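Local coordinates for bifunctional endo-1,4-beta-xylanase A (Neocallimastix patriciarum, PDB 2VG9), which hydrolyses internal beta-1,4 linkages of xylan, as an endo-acting xylanase of glycoside hydrolase family 11, at residues 74-79 and 169-174; 94-99 and 195-200. All coordinates share one frame; numbering follows the deposited sequence.

Contact 1: residues 74-79 and 169-174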
loop_
_atom_site.group_PDB
_atom_site.type_symbol
_atom_site.label_atom_id
_atom_site.label_comp_id
_atom_site.label_asym_id
_atom_site.label_seq_id
_atom_site.Cartn_x
_atom_site.Cartn_y
_atom_site.Cartn_z
ATOM N N GLY A 74 -13.904 3.867 -3.616
ATOM C CA GLY A 74 -13.945 2.417 -3.838
ATOM C C GLY A 74 -12.661 1.902 -4.481
ATOM O O GLY A 74 -12.024 2.612 -5.288
ATOM N N LEU A 75 -12.270 0.680 -4.122
ATOM C CA LEU A 75 -11.175 -0.010 -4.821
ATOM C C LEU A 75 -11.610 -1.450 -5.047
ATOM O O LEU A 75 -11.973 -2.147 -4.092
ATOM C CB LEU A 75 -9.826 0.065 -4.056
ATOM C CG LEU A 75 -8.549 -0.560 -4.713
ATOM C CD1 LEU A 75 -7.275 0.156 -4.269
ATOM C CD2 LEU A 75 -8.394 -2.054 -4.383
ATOM N N ASP A 76 -11.554 -1.882 -6.310
ATOM C CA ASP A 76 -11.912 -3.242 -6.679
ATOM C C ASP A 76 -10.678 -3.830 -7.303
ATOM O O ASP A 76 -10.029 -3.163 -8.094
ATOM C CB ASP A 76 -13.051 -3.244 -7.696
ATOM C CG ASP A 76 -14.329 -2.685 -7.139
ATOM O OD1 ASP A 76 -14.798 -3.195 -6.136
ATOM O OD2 ASP A 76 -14.879 -1.721 -7.709
ATOM N N TYR A 77 -10.339 -5.054 -6.937
ATOM C CA TYR A 77 -9.115 -5.682 -7.413
ATOM C C TYR A 77 -9.318 -7.197 -7.580
ATOM O O TYR A 77 -10.181 -7.808 -6.934
ATOM C CB TYR A 77 -7.929 -5.354 -6.461
ATOM C CG TYR A 77 -7.967 -6.122 -5.141
ATOM C CD1 TYR A 77 -7.090 -7.198 -4.909
ATOM C CD2 TYR A 77 -8.883 -5.779 -4.144
ATOM C CE1 TYR A 77 -7.146 -7.942 -3.677
ATOM C CE2 TYR A 77 -8.957 -6.495 -2.923
ATOM C CZ TYR A 77 -8.089 -7.575 -2.710
ATOM O OH TYR A 77 -8.186 -8.234 -1.538
ATOM N N ALA A 78 -8.553 -7.795 -8.489
ATOM C CA ALA A 78 -8.400 -9.264 -8.544
ATOM C C ALA A 78 -6.944 -9.555 -8.917
ATOM O O ALA A 78 -6.422 -8.960 -9.874
ATOM C CB ALA A 78 -9.368 -9.906 -9.568
ATOM N N ALA A 79 -6.325 -10.460 -8.153
ATOM C CA ALA A 79 -4.904 -10.807 -8.257
ATOM C C ALA A 79 -4.646 -12.288 -7.943
ATOM O O ALA A 79 -5.428 -12.932 -7.256
ATOM C CB ALA A 79 -4.063 -9.937 -7.306
ATOM N N SER A 169 -8.773 -11.048 -3.970
ATOM C CA SER A 169 -9.700 -10.271 -4.816
ATOM C C SER A 169 -10.892 -9.762 -4.026
ATOM O O SER A 169 -11.286 -10.370 -3.015
ATOM C CB SER A 169 -10.186 -11.091 -6.034
ATOM O OG SER A 169 -10.982 -12.164 -5.606
ATOM N N GLY A 170 -11.479 -8.668 -4.493
ATOM C CA GLY A 170 -12.715 -8.225 -3.905
ATOM C C GLY A 170 -12.904 -6.728 -3.936
ATOM O O GLY A 170 -12.135 -6.030 -4.566
ATOM N N HIS A 171 -13.951 -6.258 -3.260
ATOM C CA HIS A 171 -14.256 -4.838 -3.154
ATOM C C HIS A 171 -13.789 -4.287 -1.810
ATOM O O HIS A 171 -14.002 -4.926 -0.778
ATOM C CB HIS A 171 -15.759 -4.632 -3.236
ATOM C CG HIS A 171 -16.152 -3.208 -3.007
ATOM N ND1 HIS A 171 -16.502 -2.727 -1.762
ATOM C CD2 HIS A 171 -16.153 -2.144 -3.844
ATOM C CE1 HIS A 171 -16.752 -1.429 -1.854
ATOM N NE2 HIS A 171 -16.537 -1.053 -3.100
ATOM N N ILE A 172 -13.129 -3.131 -1.831
ATOM C CA ILE A 172 -12.780 -2.417 -0.601
ATOM C C ILE A 172 -13.396 -1.014 -0.633
ATOM O O ILE A 172 -13.144 -0.219 -1.552
ATOM C CB ILE A 172 -11.239 -2.299 -0.411
ATOM C CG1 ILE A 172 -10.581 -3.713 -0.402
ATOM C CG2 ILE A 172 -10.874 -1.392 0.837
ATOM C CD1 ILE A 172 -9.083 -3.696 -0.536
ATOM N N THR A 173 -14.210 -0.731 0.379
ATOM C CA THR A 173 -14.679 0.621 0.630
ATOM C C THR A 173 -13.615 1.364 1.429
ATOM O O THR A 173 -13.687 1.486 2.668
ATOM C CB THR A 173 -16.052 0.647 1.332
ATOM O OG1 THR A 173 -16.905 -0.342 0.730
ATOM C CG2 THR A 173 -16.680 2.073 1.260
ATOM N N VAL A 174 -12.629 1.866 0.691
ATOM C CA VAL A 174 -11.483 2.562 1.248
ATOM C C VAL A 174 -11.949 3.696 2.197
ATOM O O VAL A 174 -11.393 3.871 3.291
ATOM C CB VAL A 174 -10.579 3.116 0.104
ATOM C CG1 VAL A 174 -9.474 4.003 0.649
ATOM C CG2 VAL A 174 -9.964 1.933 -0.733
#

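Contact 2: residues 94-99 and 195-200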
loop_
_atom_site.group_PDB
_atom_site.type_symbol
_atom_site.label_atom_id
_atom_site.label_comp_id
_atom_site.label_asym_id
_atom_site.label_seq_id
_atom_site.Cartn_x
_atom_site.Cartn_y
_atom_site.Cartn_z
ATOM N N CYS A 94 -1.629 -5.031 -0.302
ATOM C CA CYS A 94 -2.397 -4.060 0.459
ATOM C C CYS A 94 -2.808 -2.832 -0.339
ATOM O O CYS A 94 -2.167 -2.472 -1.320
ATOM C CB CYS A 94 -1.604 -3.626 1.715
ATOM S SG CYS A 94 -0.039 -2.785 1.357
ATOM N N VAL A 95 -3.873 -2.171 0.097
ATOM C CA VAL A 95 -4.144 -0.800 -0.352
ATOM C C VAL A 95 -3.141 0.059 0.400
ATOM O O VAL A 95 -2.813 -0.229 1.577
ATOM C CB VAL A 95 -5.558 -0.304 0.021
ATOM C CG1 VAL A 95 -5.864 1.082 -0.560
ATOM C CG2 VAL A 95 -6.644 -1.303 -0.369
ATOM N N TYR A 96 -2.648 1.108 -0.266
ATOM C CA TYR A 96 -1.552 1.902 0.265
ATOM C C TYR A 96 -1.650 3.389 -0.112
ATOM O O TYR A 96 -2.152 3.715 -1.171
ATOM C CB TYR A 96 -0.245 1.338 -0.285
ATOM C CG TYR A 96 0.984 2.135 0.070
ATOM C CD1 TYR A 96 1.714 1.855 1.237
ATOM C CD2 TYR A 96 1.439 3.144 -0.763
ATOM C CE1 TYR A 96 2.856 2.573 1.556
ATOM C CE2 TYR A 96 2.584 3.896 -0.444
ATOM C CZ TYR A 96 3.283 3.612 0.710
ATOM O OH TYR A 96 4.428 4.350 1.014
ATOM N N GLY A 97 -1.165 4.273 0.758
ATOM C CA GLY A 97 -1.088 5.680 0.396
ATOM C C GLY A 97 -0.627 6.510 1.575
ATOM O O GLY A 97 -0.138 5.955 2.580
ATOM N N TRP A 98 -0.747 7.837 1.435
ATOM C CA TRP A 98 -0.415 8.777 2.538
ATOM C C TRP A 98 -1.517 9.789 2.807
ATOM O O TRP A 98 -2.297 10.128 1.895
ATOM C CB TRP A 98 0.885 9.542 2.222
ATOM C CG TRP A 98 2.130 8.674 2.123
ATOM C CD1 TRP A 98 2.456 7.817 1.109
ATOM C CD2 TRP A 98 3.209 8.616 3.060
ATOM N NE1 TRP A 98 3.665 7.229 1.362
ATOM C CE2 TRP A 98 4.146 7.690 2.558
ATOM C CE3 TRP A 98 3.475 9.255 4.275
ATOM C CZ2 TRP A 98 5.343 7.376 3.241
ATOM C CZ3 TRP A 98 4.627 8.950 4.945
ATOM C CH2 TRP A 98 5.568 8.011 4.421
ATOM N N PHE A 99 -1.591 10.279 4.055
ATOM C CA PHE A 99 -2.299 11.535 4.359
ATOM C C PHE A 99 -1.222 12.601 4.583
ATOM O O PHE A 99 -0.394 12.493 5.508
ATOM C CB PHE A 99 -3.217 11.471 5.605
ATOM C CG PHE A 99 -4.193 10.310 5.624
ATOM C CD1 PHE A 99 -4.771 9.812 4.437
ATOM C CD2 PHE A 99 -4.550 9.714 6.847
ATOM C CE1 PHE A 99 -5.676 8.737 4.471
ATOM C CE2 PHE A 99 -5.458 8.653 6.877
ATOM C CZ PHE A 99 -6.023 8.158 5.672
ATOM N N ALA A 195 -3.579 3.392 -3.557
ATOM C CA ALA A 195 -2.868 2.491 -4.429
ATOM C C ALA A 195 -3.035 1.075 -3.968
ATOM O O ALA A 195 -3.318 0.841 -2.802
ATOM C CB ALA A 195 -1.348 2.870 -4.475
ATOM N N LEU A 196 -2.867 0.131 -4.892
ATOM C CA LEU A 196 -2.666 -1.268 -4.534
ATOM C C LEU A 196 -1.173 -1.623 -4.630
ATOM O O LEU A 196 -0.527 -1.345 -5.630
ATOM C CB LEU A 196 -3.510 -2.184 -5.397
ATOM C CG LEU A 196 -3.507 -3.606 -4.855
ATOM C CD1 LEU A 196 -4.446 -3.688 -3.623
ATOM C CD2 LEU A 196 -3.890 -4.572 -6.013
ATOM N N ASN A 197 -0.656 -2.256 -3.582
ATOM C CA ASN A 197 0.780 -2.356 -3.341
ATOM C C ASN A 197 1.188 -3.797 -3.010
ATOM O O ASN A 197 0.568 -4.426 -2.180
ATOM C CB ASN A 197 1.112 -1.409 -2.158
ATOM C CG ASN A 197 2.560 -1.535 -1.656
ATOM O OD1 ASN A 197 3.495 -1.308 -2.387
ATOM N ND2 ASN A 197 2.723 -1.844 -0.370
ATOM N N ALA A 198 2.196 -4.309 -3.699
ATOM C CA ALA A 198 2.829 -5.587 -3.398
ATOM C C ALA A 198 4.199 -5.248 -2.858
ATOM O O ALA A 198 4.988 -4.602 -3.561
ATOM C CB ALA A 198 2.953 -6.457 -4.685
ATOM N N GLU A 199 4.492 -5.609 -1.608
ATOM C CA GLU A 199 5.865 -5.423 -1.108
ATOM C C GLU A 199 6.430 -6.690 -0.463
ATOM O O GLU A 199 5.663 -7.538 0.031
ATOM C CB GLU A 199 6.002 -4.195 -0.190
ATOM C CG GLU A 199 5.055 -4.166 1.018
ATOM C CD GLU A 199 5.072 -2.817 1.764
ATOM O OE1 GLU A 199 5.451 -2.785 2.954
ATOM O OE2 GLU A 199 4.760 -1.777 1.163
ATOM N N GLY A 200 7.764 -6.789 -0.453
ATOM C CA GLY A 200 8.466 -7.950 0.047
ATOM C C GLY A 200 9.746 -7.569 0.776
ATOM O O GLY A 200 10.517 -6.724 0.293
#

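Contact 1: residues 74-79 and 169-174
Tyr77 carries its CG in the crowded position between backbone N and carbonyl carbon (chi1 75°), and this swings the phenol ring across onto strand 169-173. Leu75 instead sets CG anti to the backbone N (chi1 -177°), while Ile172 turns CG1 anti to the carbonyl carbon and reaches out with CD1. The Tyr77 ring lies over the neighbouring backbone: Ser169 CA makes a CH-pi contact 3.9 Å from the ring centroid, and Gly170 N sits under the same face. Tyr77 OH is hydrogen-bonded to Glu116 OE1. Glycine suits position 170, because at its backbone angles a CB would be jammed against the carbonyl O of Ser169. Ile172 CD1 meets Tyr77 CE2 at 3.7 Å and comes within 4.2 Å of Leu75 CD2. Where helix 174-182 begins, Val174 CG2 packs 3.8 Å from Leu75 CB. Beneath these side chains the antiparallel strands, 171° apart in direction, are joined by four nearly straight backbone hydrogen bonds. Ile172 N reaches Leu75 O at 2.7 Å, and Gly170 N reaches Tyr77 O at 2.9 Å; Leu75 N and Tyr77 N return the bonds to Ile172 O and Gly170 O. On the face of Asp76, Ala78 and Ser169, small groups meet: Ala78 CB is 3.8 Å from Ser169 CB. The chemistry thus divides by face: Leu75, Tyr77, Ile172 and Val174 give the jelly-roll interior a largely apolar surface, its one polar tip satisfied by Glu116, whereas the more polar residues suit the outer side of the sheet at its edge strand 169-173.

Contact 2: residues 94-99 and 195-200
Backbone hydrogen bonds join these antiparallel strands at two pairs, Cys94 with Asn197 and Tyr96 with Ala195, with Val95 and Leu196 as the non-hydrogen-bonded pair between them. Asn197 N meets Cys94 O at 2.7 Å, nearly along the C=O axis, whereas Tyr96 N approaches Ala195 O at 2.6 Å from 28° above the carbonyl plane. The short segments cross at 114° and diverge beyond the three pairs.

Side-chain polar bonds centre on Asn197, whose amide suits its place by donating twice through ND2 and accepting from Arg56 through OD1. Its CG is anti to the backbone N, and both partners of ND2 lie near the amide plane: Cys94 SG at 3.4 Å, almost straight at 170°, and Glu199 OE2 at 2.6 Å. Cys94 turns SG into the crowded position to accept its bond. The ND2 bond helps to position the Glu199 carboxylate and would probably bear on its ionisation. Putting a leucine at Asn197 would remove both ND2 bonds and the link to Arg56, and is likely to leave Glu199 less firmly placed. Trp98 NE1 gives Tyr96 OH a bent bond at 3.0 Å, and that hydroxyl also bonds Glu111. This face, with the carboxylates of Glu111 and Glu199, is consistent with the active-site cleft of the family 11 jelly roll.

Tyr96 CB rests 3.6 Å from Asn197 CB in carbon-to-carbon contact. On the other face methyl groups make van der Waals contact with carbonyl oxygens of the facing strand, Leu196 CD1 with Cys94 O at 3.5 Å and Val95 CG1 with Ala195 O.

Val95 and Leu196 suit the interior between the sheets, where Leu196 packs on Val209 and Leu212 of strand 203-216. Strand 89-100 runs between 110-115 and 190-200, and Phe99 meets Phe178 of helix 174-182 edge-to-face.

Contact 2 lies at the heart of the chain, its centre about 1 Å from the chain's centre and all its touching residues buried; contact 1, about 13 Å out, joins an edge strand to its neighbour and is only partly buried. They use four different strands, of which 73-86 and 89-100 follow each other in the chain, one in each sheet of the jelly roll. The sheets meet between them: Ile172 CD1 is 3.4 Å from Val95 CG2, and Tyr77 CB is 4.1 Å from Leu196 CD2. Both contacts turn apolar side chains to this shared interior, but contact 1 has its outer face toward the surface, whereas contact 2 bears there a largely buried polar network.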